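Local coordinates for protein geranyltranstransferase (Roseobacter denitrificans, PDB 4LLS) that probably condenses isopentenyl diphosphate with an allylic diphosphate such as farnesyl diphosphate, building longer isoprenoid diphosphates with the help of divalent metal ions, at residues Glu72-His77 against Ala213-Ala218. Sequence-based numbering, arbitrary orientation.
Sequences ETARLH and ARLAQA
His77, the first residue past helix 65-76, lays one face of its imidazole over Ala213 near the end of helix 190-215. This is a CH-pi contact: Ala213 CA sits 3.8 Å from the ring centroid, only 10° off the normal. Separate apolar contacts flank it, Ala216 CB on His77 CB at 3.7 Å and Ala218 CB obliquely on the ring at His77 CD2, also 3.7 Å. Deeper in, Ala74 CB approaches Leu215 CD1 at 4.3 Å.

Hydrogen bonds among these residues run inside their own segments. His77 ND1 donates to Thr73 O at 3.3 Å, with the oxygen in the ring plane; chi1 of -82° sets CG beside the backbone N and makes this reach possible. Across the way a Schellman motif, with Gln217 at positive phi, closes the helix through Ala218 N to Ala213 O (2.9 Å). Thr73 OG1 bonds Gly212 N, tying the two helices just before the contact, and Tyr292 meets the imidazole nearly perpendicularly.

Cut back to an alanine, position 77 is likely to leave Ala213 and Ala218 without their ring and Thr73 O without this side-chain donor. Two helix C-terminal ends of the all-helical polyprenyl synthase fold thus meet, away from the substrate and calcium sites, through small apolar groups round one ring, whose rotation the ND1 bond helps fix.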
loop_
_atom_site.group_PDB
_atom_site.type_symbol
_atom_site.label_atom_id
_atom_site.label_comp_id
_atom_site.label_asym_id
_atom_site.label_seq_id
_atom_site.Cartn_x
_atom_site.Cartn_y
_atom_site.Cartn_z
ATOM N N GLU A 72 -8.841 18.110 -12.657
ATOM C CA GLU A 72 -8.982 18.858 -13.909
ATOM C C GLU A 72 -9.267 17.970 -15.100
ATOM O O GLU A 72 -9.988 18.363 -16.012
ATOM C CB GLU A 72 -7.764 19.760 -14.131
ATOM C CG GLU A 72 -7.695 20.898 -13.165
ATOM C CD GLU A 72 -8.942 21.775 -13.190
ATOM O OE1 GLU A 72 -9.441 22.122 -12.105
ATOM O OE2 GLU A 72 -9.446 22.039 -14.300
ATOM N N THR A 73 -8.721 16.762 -15.147
ATOM C CA THR A 73 -9.124 15.840 -16.192
ATOM C C THR A 73 -10.554 15.343 -15.970
ATOM O O THR A 73 -11.264 15.080 -16.937
ATOM C CB THR A 73 -8.114 14.696 -16.362
ATOM O OG1 THR A 73 -8.066 13.878 -15.180
ATOM C CG2 THR A 73 -6.730 15.236 -16.743
ATOM N N ALA A 74 -10.990 15.231 -14.726
ATOM C CA ALA A 74 -12.412 14.924 -14.461
ATOM C C ALA A 74 -13.309 16.049 -14.988
ATOM O O ALA A 74 -14.311 15.783 -15.682
ATOM C CB ALA A 74 -12.626 14.715 -12.986
ATOM N N ARG A 75 -12.901 17.277 -14.726
ATOM C CA ARG A 75 -13.655 18.471 -15.222
ATOM C C ARG A 75 -13.755 18.420 -16.732
ATOM O O ARG A 75 -14.836 18.620 -17.335
ATOM C CB ARG A 75 -13.005 19.765 -14.755
ATOM C CG ARG A 75 -13.850 20.996 -15.126
ATOM C CD ARG A 75 -13.049 22.298 -15.069
ATOM N NE ARG A 75 -12.331 22.462 -13.826
ATOM C CZ ARG A 75 -12.859 22.970 -12.722
ATOM N NH1 ARG A 75 -14.154 23.282 -12.683
ATOM N NH2 ARG A 75 -12.130 23.088 -11.623
ATOM N N LEU A 76 -12.658 18.064 -17.380
ATOM C CA LEU A 76 -12.576 17.972 -18.831
ATOM C C LEU A 76 -13.608 16.979 -19.370
ATOM O O LEU A 76 -14.127 17.137 -20.495
ATOM C CB LEU A 76 -11.155 17.572 -19.230
ATOM C CG LEU A 76 -10.831 17.440 -20.688
ATOM C CD1 LEU A 76 -10.979 18.767 -21.418
ATOM C CD2 LEU A 76 -9.401 16.920 -20.831
ATOM N N HIS A 77 -13.881 15.944 -18.571
ATOM C CA HIS A 77 -14.779 14.864 -18.980
ATOM C C HIS A 77 -16.143 14.988 -18.281
ATOM O O HIS A 77 -16.931 14.036 -18.318
ATOM C CB HIS A 77 -14.120 13.521 -18.689
ATOM C CG HIS A 77 -13.169 13.099 -19.748
ATOM N ND1 HIS A 77 -11.821 13.388 -19.715
ATOM C CD2 HIS A 77 -13.385 12.473 -20.920
ATOM C CE1 HIS A 77 -11.260 12.994 -20.841
ATOM N NE2 HIS A 77 -12.169 12.339 -21.539
ATOM N N ALA A 213 -10.468 10.575 -17.662
ATOM C CA ALA A 213 -10.991 9.770 -18.733
ATOM C C ALA A 213 -11.495 8.442 -18.173
ATOM O O ALA A 213 -12.582 7.977 -18.563
ATOM C CB ALA A 213 -9.946 9.569 -19.808
ATOM N N ARG A 214 -10.722 7.803 -17.301
ATOM C CA ARG A 214 -11.177 6.553 -16.720
ATOM C C ARG A 214 -12.509 6.722 -15.974
ATOM O O ARG A 214 -13.422 5.886 -16.085
ATOM C CB ARG A 214 -10.088 5.976 -15.824
ATOM C CG ARG A 214 -8.935 5.388 -16.597
ATOM C CD ARG A 214 -7.938 4.710 -15.678
ATOM N NE ARG A 214 -6.882 4.019 -16.421
ATOM C CZ ARG A 214 -5.577 4.172 -16.252
ATOM N NH1 ARG A 214 -5.097 4.990 -15.330
ATOM N NH2 ARG A 214 -4.735 3.443 -16.979
ATOM N N LEU A 215 -12.680 7.812 -15.249
ATOM C CA LEU A 215 -13.899 8.089 -14.504
ATOM C C LEU A 215 -15.101 8.200 -15.452
ATOM O O LEU A 215 -16.213 7.861 -15.066
ATOM C CB LEU A 215 -13.776 9.365 -13.695
ATOM C CG LEU A 215 -12.844 9.225 -12.470
ATOM C CD1 LEU A 215 -12.468 10.573 -11.898
ATOM C CD2 LEU A 215 -13.542 8.423 -11.398
ATOM N N ALA A 216 -14.840 8.632 -16.674
ATOM C CA ALA A 216 -15.925 8.835 -17.652
ATOM C C ALA A 216 -16.021 7.674 -18.636
ATOM O O ALA A 216 -16.763 7.740 -19.610
ATOM C CB ALA A 216 -15.717 10.155 -18.391
ATOM N N GLN A 217 -15.249 6.615 -18.410
ATOM C CA GLN A 217 -15.224 5.449 -19.288
ATOM C C GLN A 217 -14.924 5.903 -20.726
ATOM O O GLN A 217 -15.552 5.441 -21.693
ATOM C CB GLN A 217 -16.576 4.689 -19.191
ATOM C CG GLN A 217 -16.934 4.239 -17.761
ATOM C CD GLN A 217 -18.394 3.805 -17.592
ATOM O OE1 GLN A 217 -19.215 4.497 -16.980
ATOM N NE2 GLN A 217 -18.715 2.683 -18.170
ATOM N N ALA A 218 -13.974 6.833 -20.843
ATOM C CA ALA A 218 -13.581 7.454 -22.101
ATOM C C ALA A 218 -12.173 7.059 -22.507
ATOM O O ALA A 218 -11.441 6.516 -21.698
ATOM C CB ALA A 218 -13.665 8.960 -21.986
#